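Local atomic coordinates of UDP-glucose 4-epimerase (Brucella ovis, PDB entry 4WOK), a protein that binds NAD and probably interconverts UDP-glucose and UDP-galactose by inverting the configuration at C4 of the sugar. Residues Ala28-Gly33 against Asp238-His243; Ala79-Ala84 against Leu245-Leu250; Gln120-Ser125 against His160-Tyr165. The protein carries 2 engineered substitutions. All blocks are in the same frame, centred on the assembly; numbering follows the deposited sequence.

Interaction 1 of 3, residues Ala28-Gly33 against Asp238-His243; sequences AKLLAG and DLARAH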
loop_
_atom_site.group_PDB
_atom_site.type_symbol
_atom_site.label_atom_id
_atom_site.label_comp_id
_atom_site.label_asym_id
_atom_site.label_seq_id
_atom_site.Cartn_x
_atom_site.Cartn_y
_atom_site.Cartn_z
ATOM N N ALA A 28 -9.828 7.288 2.081
ATOM C CA ALA A 28 -10.854 8.089 2.762
ATOM C C ALA A 28 -11.501 9.102 1.806
ATOM O O ALA A 28 -12.729 9.246 1.772
ATOM C CB ALA A 28 -10.248 8.805 3.964
ATOM N N LYS A 29 -10.679 9.815 1.037
ATOM C CA LYS A 29 -11.198 10.749 0.031
ATOM C C LYS A 29 -12.150 10.040 -0.926
ATOM O O LYS A 29 -13.239 10.547 -1.233
ATOM C CB LYS A 29 -10.041 11.391 -0.751
ATOM C CG LYS A 29 -10.469 12.312 -1.901
ATOM C CD LYS A 29 -9.250 13.027 -2.501
ATOM C CE LYS A 29 -9.641 14.183 -3.412
ATOM N NZ LYS A 29 -10.083 13.717 -4.751
ATOM N N LEU A 30 -11.746 8.865 -1.396
ATOM C CA LEU A 30 -12.561 8.139 -2.360
ATOM C C LEU A 30 -13.853 7.650 -1.726
ATOM O O LEU A 30 -14.923 7.753 -2.332
ATOM C CB LEU A 30 -11.801 6.953 -2.950
ATOM C CG LEU A 30 -12.546 6.396 -4.165
ATOM C CD1 LEU A 30 -12.196 7.187 -5.405
ATOM C CD2 LEU A 30 -12.286 4.921 -4.373
ATOM N N LEU A 31 -13.751 7.115 -0.513
ATOM C CA LEU A 31 -14.936 6.637 0.189
ATOM C C LEU A 31 -15.978 7.741 0.259
ATOM O O LEU A 31 -17.152 7.512 -0.024
ATOM C CB LEU A 31 -14.576 6.153 1.610
ATOM C CG LEU A 31 -13.969 4.752 1.697
ATOM C CD1 LEU A 31 -13.204 4.540 3.035
ATOM C CD2 LEU A 31 -15.047 3.684 1.552
ATOM N N ALA A 32 -15.538 8.940 0.629
ATOM C CA ALA A 32 -16.440 10.077 0.781
ATOM C C ALA A 32 -17.062 10.470 -0.549
ATOM O O ALA A 32 -18.208 10.921 -0.595
ATOM C CB ALA A 32 -15.712 11.268 1.395
ATOM N N GLY A 33 -16.310 10.290 -1.630
ATOM C CA GLY A 33 -16.834 10.554 -2.959
ATOM C C GLY A 33 -17.928 9.573 -3.342
ATOM O O GLY A 33 -18.804 9.889 -4.152
ATOM N N ASP A 238 -5.792 4.175 -7.748
ATOM C CA ASP A 238 -6.211 2.824 -8.111
ATOM C C ASP A 238 -6.285 1.941 -6.863
ATOM O O ASP A 238 -7.183 1.114 -6.735
ATOM C CB ASP A 238 -5.257 2.208 -9.137
ATOM C CG ASP A 238 -5.584 2.626 -10.572
ATOM O OD1 ASP A 238 -6.788 2.765 -10.888
ATOM O OD2 ASP A 238 -4.639 2.815 -11.377
ATOM N N LEU A 239 -5.339 2.113 -5.946
ATOM C CA LEU A 239 -5.383 1.354 -4.688
ATOM C C LEU A 239 -6.621 1.727 -3.891
ATOM O O LEU A 239 -7.300 0.852 -3.359
ATOM C CB LEU A 239 -4.113 1.588 -3.852
ATOM C CG LEU A 239 -2.856 0.920 -4.408
ATOM C CD1 LEU A 239 -1.628 1.401 -3.661
ATOM C CD2 LEU A 239 -2.966 -0.596 -4.358
ATOM N N ALA A 240 -6.911 3.021 -3.807
ATOM C CA ALA A 240 -8.131 3.481 -3.143
ATOM C C ALA A 240 -9.356 2.804 -3.761
ATOM O O ALA A 240 -10.183 2.228 -3.059
ATOM C CB ALA A 240 -8.256 4.995 -3.234
ATOM N N ARG A 241 -9.439 2.852 -5.086
ATOM C CA ARG A 241 -10.556 2.225 -5.798
ATOM C C ARG A 241 -10.736 0.750 -5.412
ATOM O O ARG A 241 -11.849 0.312 -5.109
ATOM C CB ARG A 241 -10.359 2.356 -7.315
ATOM C CG ARG A 241 -10.368 3.801 -7.828
ATOM C CD ARG A 241 -10.197 3.872 -9.368
ATOM N NE ARG A 241 -11.077 2.919 -10.043
ATOM C CZ ARG A 241 -10.650 1.869 -10.739
ATOM N NH1 ARG A 241 -9.351 1.652 -10.889
ATOM N NH2 ARG A 241 -11.525 1.046 -11.300
ATOM N N ALA A 242 -9.644 -0.009 -5.408
ATOM C CA ALA A 242 -9.725 -1.439 -5.115
ATOM C C ALA A 242 -10.162 -1.722 -3.675
ATOM O O ALA A 242 -10.903 -2.674 -3.416
ATOM C CB ALA A 242 -8.402 -2.096 -5.381
ATOM N N HIS A 243 -9.687 -0.917 -2.733
ATOM C CA HIS A 243 -10.046 -1.139 -1.335
ATOM C C HIS A 243 -11.526 -0.864 -1.135
ATOM O O HIS A 243 -12.188 -1.540 -0.341
ATOM C CB HIS A 243 -9.205 -0.268 -0.406
ATOM C CG HIS A 243 -7.802 -0.758 -0.220
ATOM N ND1 HIS A 243 -6.868 -0.747 -1.235
ATOM C CD2 HIS A 243 -7.172 -1.272 0.866
ATOM C CE1 HIS A 243 -5.721 -1.230 -0.780
ATOM N NE2 HIS A 243 -5.877 -1.554 0.493
#
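Leu30 of helix 22-33 supplies nearly all that this helix gives to the contact, lying over the backbone at Ala240 and Arg241 of helix 236-251. Its CG stands anti to the backbone N (chi1 -168°), which brings the CD2 branch down on the main chain of the facing helix. That methyl sits 3.5 Å from Arg241 CA and 3.7 Å from Ala240 O, while the Leu30 CB meets the Ala240 CB at 4.1 Å. The small alanine lets the helices come close, with Leu30 CA and Ala240 CA only 6.5 Å apart. Arg241 joins in through its aliphatic root: its CB points away from helix 22-33, yet CG still lies 4.1 Å from Leu30 CD2.

Beyond CG the arginine bends at chi3 (47°) and turns back along its own helix to Asp238. Arg241 NH1 donates to Asp238 OD1 at 2.8 Å, meeting that oxygen on its anti side and out of the carboxylate plane, although the acceptor lies close to the guanidinium plane. The carboxylate also accepts the backbone amides of Val315 and Tyr316, and Arg241 NH1 reaches His313 O, so the ion pair is tied to the loop 312-317. On the same helix, His243 ND1 bonds to Leu239 O at 2.7 Å from above the carbonyl plane. The same oxygen also takes the helical His243 N; the ring itself is fixed by the ND1 bond and by NE2 to Ser125 OG, and it meets the ring of Phe83.

Next to Leu30, Leu31 packs on Val14 and Val16 of strand 13-17. The contact is a small helix-to-helix seam on one face of the Rossmann-type sheet, at the C-terminal half of the first helix of the NAD-binding fold.

Interaction 2 of 3, residues Ala79-Ala84 against Leu245-Leu250; sequences AVIHFA and LAVEHL. With NAD (nicotinamide-adenine-dinucleotide), chain B.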
loop_
_atom_site.group_PDB
_atom_site.type_symbol
_atom_site.label_atom_id
_atom_site.label_comp_id
_atom_site.label_asym_id
_atom_site.label_seq_id
_atom_site.Cartn_x
_atom_site.Cartn_y
_atom_site.Cartn_z
ATOM N N ALA A 79 -17.664 -1.518 7.536
ATOM C CA ALA A 79 -16.433 -2.195 7.162
ATOM C C ALA A 79 -15.256 -1.503 7.831
ATOM O O ALA A 79 -15.344 -0.324 8.196
ATOM C CB ALA A 79 -16.240 -2.194 5.645
ATOM N N VAL A 80 -14.154 -2.240 7.957
ATOM C CA VAL A 80 -12.902 -1.715 8.488
ATOM C C VAL A 80 -11.813 -1.932 7.433
ATOM O O VAL A 80 -11.651 -3.040 6.933
ATOM C CB VAL A 80 -12.510 -2.407 9.814
ATOM C CG1 VAL A 80 -11.148 -1.901 10.337
ATOM C CG2 VAL A 80 -13.599 -2.197 10.856
ATOM N N ILE A 81 -11.103 -0.866 7.071
ATOM C CA ILE A 81 -9.972 -0.986 6.160
ATOM C C ILE A 81 -8.693 -0.752 6.969
ATOM O O ILE A 81 -8.537 0.283 7.616
ATOM C CB ILE A 81 -10.060 0.001 5.006
ATOM C CG1 ILE A 81 -11.474 -0.022 4.396
ATOM C CG2 ILE A 81 -9.036 -0.355 3.939
ATOM C CD1 ILE A 81 -11.629 0.932 3.234
ATOM N N HIS A 82 -7.796 -1.727 6.920
ATOM C CA HIS A 82 -6.643 -1.767 7.811
ATOM C C HIS A 82 -5.377 -1.406 7.038
ATOM O O HIS A 82 -4.821 -2.237 6.323
ATOM C CB HIS A 82 -6.532 -3.156 8.439
ATOM C CG HIS A 82 -5.356 -3.319 9.357
ATOM N ND1 HIS A 82 -4.659 -2.245 9.866
ATOM C CD2 HIS A 82 -4.780 -4.430 9.873
ATOM C CE1 HIS A 82 -3.685 -2.694 10.652
ATOM N NE2 HIS A 82 -3.732 -4.011 10.663
ATOM N N PHE A 83 -4.946 -0.153 7.170
ATOM C CA PHE A 83 -3.683 0.329 6.594
ATOM C C PHE A 83 -2.595 0.554 7.648
ATOM O O PHE A 83 -1.499 1.005 7.321
ATOM C CB PHE A 83 -3.864 1.674 5.885
ATOM C CG PHE A 83 -4.768 1.641 4.681
ATOM C CD1 PHE A 83 -4.325 1.117 3.478
ATOM C CD2 PHE A 83 -6.043 2.196 4.742
ATOM C CE1 PHE A 83 -5.163 1.120 2.344
ATOM C CE2 PHE A 83 -6.871 2.202 3.623
ATOM C CZ PHE A 83 -6.426 1.662 2.429
ATOM N N ALA A 84 -2.923 0.318 8.911
ATOM C CA ALA A 84 -2.083 0.783 10.005
ATOM C C ALA A 84 -0.924 -0.178 10.232
ATOM O O ALA A 84 -1.026 -1.141 10.973
ATOM C CB ALA A 84 -2.910 0.933 11.272
ATOM N N LEU A 245 -13.798 -1.165 -3.634
ATOM C CA LEU A 245 -14.467 -2.284 -4.303
ATOM C C LEU A 245 -14.515 -3.500 -3.367
ATOM O O LEU A 245 -15.493 -4.235 -3.336
ATOM C CB LEU A 245 -13.769 -2.651 -5.607
ATOM C CG LEU A 245 -14.004 -1.747 -6.814
ATOM C CD1 LEU A 245 -13.032 -2.126 -7.915
ATOM C CD2 LEU A 245 -15.451 -1.845 -7.325
ATOM N N ALA A 246 -13.452 -3.694 -2.593
ATOM C CA ALA A 246 -13.397 -4.809 -1.646
ATOM C C ALA A 246 -14.480 -4.657 -0.571
ATOM O O ALA A 246 -15.104 -5.638 -0.152
ATOM C CB ALA A 246 -11.996 -4.900 -1.016
ATOM N N VAL A 247 -14.719 -3.421 -0.139
ATOM C CA VAL A 247 -15.818 -3.141 0.781
ATOM C C VAL A 247 -17.148 -3.547 0.144
ATOM O O VAL A 247 -17.982 -4.199 0.772
ATOM C CB VAL A 247 -15.873 -1.644 1.178
ATOM C CG1 VAL A 247 -17.176 -1.326 1.898
ATOM C CG2 VAL A 247 -14.651 -1.245 2.050
ATOM N N GLU A 248 -17.342 -3.162 -1.110
ATOM C CA GLU A 248 -18.594 -3.481 -1.804
ATOM C C GLU A 248 -18.786 -4.986 -1.919
ATOM O O GLU A 248 -19.901 -5.498 -1.763
ATOM C CB GLU A 248 -18.626 -2.846 -3.201
ATOM C CG GLU A 248 -18.569 -1.333 -3.199
ATOM C CD GLU A 248 -19.786 -0.714 -2.541
ATOM O OE1 GLU A 248 -19.657 0.395 -1.975
ATOM O OE2 GLU A 248 -20.873 -1.336 -2.598
ATOM N N HIS A 249 -17.691 -5.678 -2.210
ATOM C CA HIS A 249 -17.700 -7.125 -2.364
ATOM C C HIS A 249 -18.226 -7.820 -1.111
ATOM O O HIS A 249 -19.060 -8.711 -1.197
ATOM C CB HIS A 249 -16.292 -7.625 -2.690
ATOM C CG HIS A 249 -16.167 -9.116 -2.741
ATOM N ND1 HIS A 249 -16.482 -9.857 -3.863
ATOM C CD2 HIS A 249 -15.745 -10.007 -1.812
ATOM C CE1 HIS A 249 -16.265 -11.136 -3.620
ATOM N NE2 HIS A 249 -15.813 -11.253 -2.381
ATOM N N LEU A 250 -17.723 -7.419 0.053
ATOM C CA LEU A 250 -18.163 -8.036 1.303
ATOM C C LEU A 250 -19.568 -7.582 1.661
ATOM O O LEU A 250 -20.339 -8.341 2.247
ATOM C CB LEU A 250 -17.195 -7.717 2.445
ATOM C CG LEU A 250 -15.795 -8.336 2.317
ATOM C CD1 LEU A 250 -14.901 -7.926 3.488
ATOM C CD2 LEU A 250 -15.881 -9.854 2.223
HETATM P PA NAD B . 1.863 5.371 5.740
HETATM O O1A NAD B . 2.862 5.176 6.864
HETATM O O2A NAD B . 1.677 6.659 4.994
HETATM O O5B NAD B . 0.324 5.117 6.496
HETATM C C5B NAD B . 0.449 4.315 7.650
HETATM C C4B NAD B . -0.603 4.892 8.633
HETATM O O4B NAD B . -0.794 3.999 9.738
HETATM C C3B NAD B . 0.049 6.181 9.149
HETATM O O3B NAD B . -0.921 7.196 9.088
HETATM C C2B NAD B . 0.416 5.810 10.608
HETATM O O2B NAD B . 0.341 6.909 11.427
HETATM C C1B NAD B . -0.721 4.778 10.948
HETATM N N9A NAD B . -0.300 3.802 11.972
HETATM C C8A NAD B . 0.870 3.012 12.018
HETATM N N7A NAD B . 0.904 2.208 13.086
HETATM C C5A NAD B . -0.290 2.491 13.763
HETATM C C6A NAD B . -0.833 1.982 14.962
HETATM N N6A NAD B . -0.150 1.035 15.690
HETATM N N1A NAD B . -2.034 2.430 15.397
HETATM C C2A NAD B . -2.672 3.382 14.643
HETATM N N3A NAD B . -2.266 3.969 13.480
HETATM C C4A NAD B . -1.055 3.475 13.075
HETATM O O3 NAD B . 2.174 4.035 4.902
HETATM P PN NAD B . 1.311 3.796 3.556
HETATM O O1N NAD B . 0.047 4.579 3.341
HETATM O O2N NAD B . 2.349 3.523 2.523
HETATM O O5D NAD B . 0.796 2.147 3.576
HETATM C C5D NAD B . -0.042 1.876 4.588
HETATM C C4D NAD B . -0.482 0.428 4.372
HETATM O O4D NAD B . -0.183 0.036 2.971
HETATM C C3D NAD B . 0.375 -0.504 5.254
HETATM O O3D NAD B . -0.450 -1.577 5.579
HETATM C C2D NAD B . 1.466 -0.932 4.266
HETATM O O2D NAD B . 2.026 -2.158 4.527
HETATM C C1D NAD B . 0.551 -1.142 3.036
HETATM N N1N NAD B . 1.447 -1.249 1.777
HETATM C C2N NAD B . 2.040 -0.078 1.312
HETATM C C3N NAD B . 2.864 -0.156 0.159
HETATM C C7N NAD B . 3.513 1.102 -0.354
HETATM O O7N NAD B . 4.208 1.073 -1.374
HETATM N N7N NAD B . 3.312 2.279 0.340
HETATM C C4N NAD B . 3.062 -1.392 -0.460
HETATM C C5N NAD B . 2.455 -2.546 0.037
HETATM C C6N NAD B . 1.640 -2.466 1.174
#
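Val247 and Ile81 owe their meeting to their first torsions. In Val247, CG1 stands anti to the backbone N (chi1 168°) and CG2 anti to the carbonyl carbon, which spreads both methyls toward the strand. Ile81 places CG1 beside its backbone N (chi1 -47°) and runs fully extended to CD1. The CB of Ile81 does not aim at the helix, so this extension is what carries the terminal methyl over. Its CD1 lies 3.9 Å from Val247 CG2, the two side chains crossing at about a right angle. Ala79 CB sits against both branches of the fork, 4.0 Å from Val247 CG1 and equally near CG2, whereas Ile81 meets CG2. All three residues are buried, and the interface is purely apolar.

Beyond the strand the chain turns to NAD. Phe83 O comes within 3.2 Å of NAD C3D, the Phe83 ring presents an edge to NAD C4D, and Ala84 CB lies 3.6 Å from NAD C4A at the adenine.

Strand 79-82 sits between strands 13-17 and 121-125 of the parallel sheet, bonded to Leu15 and Val17 on one flank and to Asn121 and Ile123 on the other. Helix 236-251 packs across the strands, its Ala246 and Leu250 reaching Ile123, while Thr27 and Leu31 of helix 22-33 also touch Ile81.

Interaction 3 of 3, residues Gln120-Ser125 against His160-Tyr165; sequences QNVIFS and HMLADY. With NAD (nicotinamide-adenine-dinucleotide), chain B.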
loop_
_atom_site.group_PDB
_atom_site.type_symbol
_atom_site.label_atom_id
_atom_site.label_comp_id
_atom_site.label_asym_id
_atom_site.label_seq_id
_atom_site.Cartn_x
_atom_site.Cartn_y
_atom_site.Cartn_z
ATOM N N GLN A 120 -17.886 -6.591 11.207
ATOM C CA GLN A 120 -17.672 -7.794 10.418
ATOM C C GLN A 120 -16.677 -7.747 9.269
ATOM O O GLN A 120 -15.932 -8.703 9.060
ATOM C CB GLN A 120 -19.013 -8.258 9.841
ATOM C CG GLN A 120 -19.475 -9.569 10.430
ATOM C CD GLN A 120 -18.626 -10.735 9.973
ATOM O OE1 GLN A 120 -17.685 -10.571 9.194
ATOM N NE2 GLN A 120 -18.966 -11.930 10.445
ATOM N N ASN A 121 -16.682 -6.674 8.496
ATOM C CA ASN A 121 -15.980 -6.708 7.220
ATOM C C ASN A 121 -14.586 -6.059 7.229
ATOM O O ASN A 121 -14.482 -4.841 7.296
ATOM C CB ASN A 121 -16.853 -6.035 6.173
ATOM C CG ASN A 121 -18.171 -6.778 5.966
ATOM O OD1 ASN A 121 -18.189 -8.003 5.894
ATOM N ND2 ASN A 121 -19.273 -6.041 5.889
ATOM N N VAL A 122 -13.531 -6.866 7.113
ATOM C CA VAL A 122 -12.164 -6.327 7.194
ATOM C C VAL A 122 -11.442 -6.365 5.858
ATOM O O VAL A 122 -11.300 -7.418 5.239
ATOM C CB VAL A 122 -11.324 -7.083 8.243
ATOM C CG1 VAL A 122 -9.867 -6.585 8.244
ATOM C CG2 VAL A 122 -11.957 -6.913 9.624
ATOM N N ILE A 123 -11.001 -5.194 5.412
ATOM C CA ILE A 123 -10.222 -5.097 4.191
ATOM C C ILE A 123 -8.779 -4.838 4.608
ATOM O O ILE A 123 -8.479 -3.792 5.162
ATOM C CB ILE A 123 -10.721 -3.972 3.272
ATOM C CG1 ILE A 123 -12.245 -4.065 3.054
ATOM C CG2 ILE A 123 -9.926 -3.959 1.961
ATOM C CD1 ILE A 123 -12.687 -5.363 2.484
ATOM N N PHE A 124 -7.903 -5.799 4.347
ATOM C CA PHE A 124 -6.527 -5.785 4.854
ATOM C C PHE A 124 -5.534 -5.410 3.764
ATOM O O PHE A 124 -5.467 -6.063 2.725
ATOM C CB PHE A 124 -6.149 -7.149 5.426
ATOM C CG PHE A 124 -4.726 -7.209 5.929
ATOM C CD1 PHE A 124 -4.323 -6.424 7.001
ATOM C CD2 PHE A 124 -3.788 -8.018 5.310
ATOM C CE1 PHE A 124 -2.987 -6.461 7.462
ATOM C CE2 PHE A 124 -2.451 -8.062 5.757
ATOM C CZ PHE A 124 -2.059 -7.285 6.837
ATOM N N SER A 125 -4.758 -4.354 3.995
ATOM C CA SER A 125 -3.755 -3.949 3.021
ATOM C C SER A 125 -2.509 -4.784 3.256
ATOM O O SER A 125 -1.789 -4.588 4.227
ATOM C CB SER A 125 -3.446 -2.446 3.126
ATOM O OG SER A 125 -3.512 -1.823 1.839
ATOM N N HIS A 160 -2.702 -15.087 7.503
ATOM C CA HIS A 160 -3.121 -16.351 8.110
ATOM C C HIS A 160 -3.963 -16.123 9.359
ATOM O O HIS A 160 -4.855 -16.914 9.652
ATOM C CB HIS A 160 -1.909 -17.216 8.445
ATOM C CG HIS A 160 -1.244 -17.790 7.236
ATOM N ND1 HIS A 160 0.120 -17.944 7.136
ATOM C CD2 HIS A 160 -1.762 -18.239 6.070
ATOM C CE1 HIS A 160 0.415 -18.468 5.960
ATOM N NE2 HIS A 160 -0.708 -18.651 5.293
ATOM N N MET A 161 -3.677 -15.051 10.090
ATOM C CA MET A 161 -4.486 -14.706 11.255
ATOM C C MET A 161 -5.912 -14.386 10.819
ATOM O O MET A 161 -6.884 -14.828 11.445
ATOM C CB MET A 161 -3.884 -13.516 12.000
ATOM C CG MET A 161 -4.456 -13.307 13.407
ATOM S SD MET A 161 -3.960 -11.707 14.088
ATOM C CE MET A 161 -2.190 -11.965 14.335
ATOM N N LEU A 162 -6.033 -13.610 9.745
ATOM C CA LEU A 162 -7.350 -13.370 9.134
ATOM C C LEU A 162 -8.098 -14.671 8.841
ATOM O O LEU A 162 -9.281 -14.804 9.176
ATOM C CB LEU A 162 -7.203 -12.565 7.835
ATOM C CG LEU A 162 -6.920 -11.077 8.006
ATOM C CD1 LEU A 162 -6.433 -10.500 6.695
ATOM C CD2 LEU A 162 -8.169 -10.344 8.462
ATOM N N ALA A 163 -7.419 -15.631 8.221
ATOM C CA ALA A 163 -8.048 -16.910 7.891
ATOM C C ALA A 163 -8.504 -17.636 9.153
ATOM O O ALA A 163 -9.606 -18.171 9.194
ATOM C CB ALA A 163 -7.099 -17.785 7.086
ATOM N N ASP A 164 -7.667 -17.632 10.186
ATOM C CA ASP A 164 -7.998 -18.305 11.448
ATOM C C ASP A 164 -9.154 -17.653 12.181
ATOM O O ASP A 164 -9.972 -18.348 12.790
ATOM C CB ASP A 164 -6.791 -18.340 12.385
ATOM C CG ASP A 164 -5.693 -19.256 11.888
ATOM O OD1 ASP A 164 -5.986 -20.142 11.061
ATOM O OD2 ASP A 164 -4.533 -19.085 12.327
ATOM N N TYR A 165 -9.208 -16.322 12.141
ATOM C CA TYR A 165 -10.313 -15.585 12.753
ATOM C C TYR A 165 -11.613 -15.782 11.967
ATOM O O TYR A 165 -12.717 -15.772 12.533
ATOM C CB TYR A 165 -9.952 -14.104 12.862
ATOM C CG TYR A 165 -9.271 -13.756 14.165
ATOM C CD1 TYR A 165 -8.120 -14.434 14.578
ATOM C CD2 TYR A 165 -9.761 -12.739 14.982
ATOM C CE1 TYR A 165 -7.492 -14.120 15.779
ATOM C CE2 TYR A 165 -9.127 -12.412 16.186
ATOM C CZ TYR A 165 -7.992 -13.106 16.574
ATOM O OH TYR A 165 -7.356 -12.804 17.759
HETATM P PA NAD B . 1.863 5.371 5.740
HETATM O O1A NAD B . 2.862 5.176 6.864
HETATM O O2A NAD B . 1.677 6.659 4.994
HETATM O O5B NAD B . 0.324 5.117 6.496
HETATM C C5B NAD B . 0.449 4.315 7.650
HETATM C C4B NAD B . -0.603 4.892 8.633
HETATM O O4B NAD B . -0.794 3.999 9.738
HETATM C C3B NAD B . 0.049 6.181 9.149
HETATM O O3B NAD B . -0.921 7.196 9.088
HETATM C C2B NAD B . 0.416 5.810 10.608
HETATM O O2B NAD B . 0.341 6.909 11.427
HETATM C C1B NAD B . -0.721 4.778 10.948
HETATM N N9A NAD B . -0.300 3.802 11.972
HETATM C C8A NAD B . 0.870 3.012 12.018
HETATM N N7A NAD B . 0.904 2.208 13.086
HETATM C C5A NAD B . -0.290 2.491 13.763
HETATM C C6A NAD B . -0.833 1.982 14.962
HETATM N N6A NAD B . -0.150 1.035 15.690
HETATM N N1A NAD B . -2.034 2.430 15.397
HETATM C C2A NAD B . -2.672 3.382 14.643
HETATM N N3A NAD B . -2.266 3.969 13.480
HETATM C C4A NAD B . -1.055 3.475 13.075
HETATM O O3 NAD B . 2.174 4.035 4.902
HETATM P PN NAD B . 1.311 3.796 3.556
HETATM O O1N NAD B . 0.047 4.579 3.341
HETATM O O2N NAD B . 2.349 3.523 2.523
HETATM O O5D NAD B . 0.796 2.147 3.576
HETATM C C5D NAD B . -0.042 1.876 4.588
HETATM C C4D NAD B . -0.482 0.428 4.372
HETATM O O4D NAD B . -0.183 0.036 2.971
HETATM C C3D NAD B . 0.375 -0.504 5.254
HETATM O O3D NAD B . -0.450 -1.577 5.579
HETATM C C2D NAD B . 1.466 -0.932 4.266
HETATM O O2D NAD B . 2.026 -2.158 4.527
HETATM C C1D NAD B . 0.551 -1.142 3.036
HETATM N N1N NAD B . 1.447 -1.249 1.777
HETATM C C2N NAD B . 2.040 -0.078 1.312
HETATM C C3N NAD B . 2.864 -0.156 0.159
HETATM C C7N NAD B . 3.513 1.102 -0.354
HETATM O O7N NAD B . 4.208 1.073 -1.374
HETATM N N7N NAD B . 3.312 2.279 0.340
HETATM C C4N NAD B . 3.062 -1.392 -0.460
HETATM C C5N NAD B . 2.455 -2.546 0.037
HETATM C C6N NAD B . 1.640 -2.466 1.174
#
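Leu162 packs against Phe124 closely and against Val122 more loosely. At the close end its CD1 lies 3.6 Å from Phe124 CB and 3.8 Å from Phe124 CG, touching the root of the aromatic side chain and the near part of its ring. The methyl comes to the ring obliquely. Phe124 carries its ring anti to the backbone N (chi1 178°), swung off the strand toward helix 150-169. Lys155 and Ala158 of that helix also touch Phe124, and the ring of His82, on the neighbouring strand 79-82, meets its ring with planes at about 50°. At the slacker end the second methyl, Leu162 CD2, reaches Val122 CG1 at 4.1 Å.

This is a strand covered by a helix in the Rossmann-type domain, on the face of the sheet opposite that packed by helix 236-251, against which Ile123 turns its side chain. Earlier turns of helix 150-169 carry Tyr151, hydrogen-bonded to NAD, and Lys155, bonded to Ser125 O. Their spacing is the YxxxK motif of short-chain dehydrogenases/reductases, whose tyrosine and lysine are catalytic in relatives. Ser125 O itself lies 3.6 Å from NAD O3D, where the strand ends at the cofactor.

On the solvent side of the helix His160 and Asp164 are exposed and make no contact with the strand, whereas Met161 and Tyr165 turn to helix 96-116, where Tyr165 OH is bonded to Asp112 and Gln108. Val122 meets that same helix at Cys114.

Overall arrangement
All three contacts belong to the NAD-binding Rossmann-type domain. Interactions 1 and 2 share helix 236-251 and lie with centres about 10 Å apart; interactions 2 and 3, also about 10 Å apart, use the neighbouring strands 79-82 and 121-125, joined by Val80 N to Asn121 O and Val80 O to Ile123 N. Interactions 1 and 3 are about 19 Å apart, yet His243 NE2 lies 2.7 Å from Ser125 OG in a probable hydrogen bond. Along the chain interactions 1 and 2 interleave, and interaction 3 nests within the loops both close. Helices thus flank the sheet on both faces, while the loop after strand 79-82 and the end of strand 121-125 meet NAD.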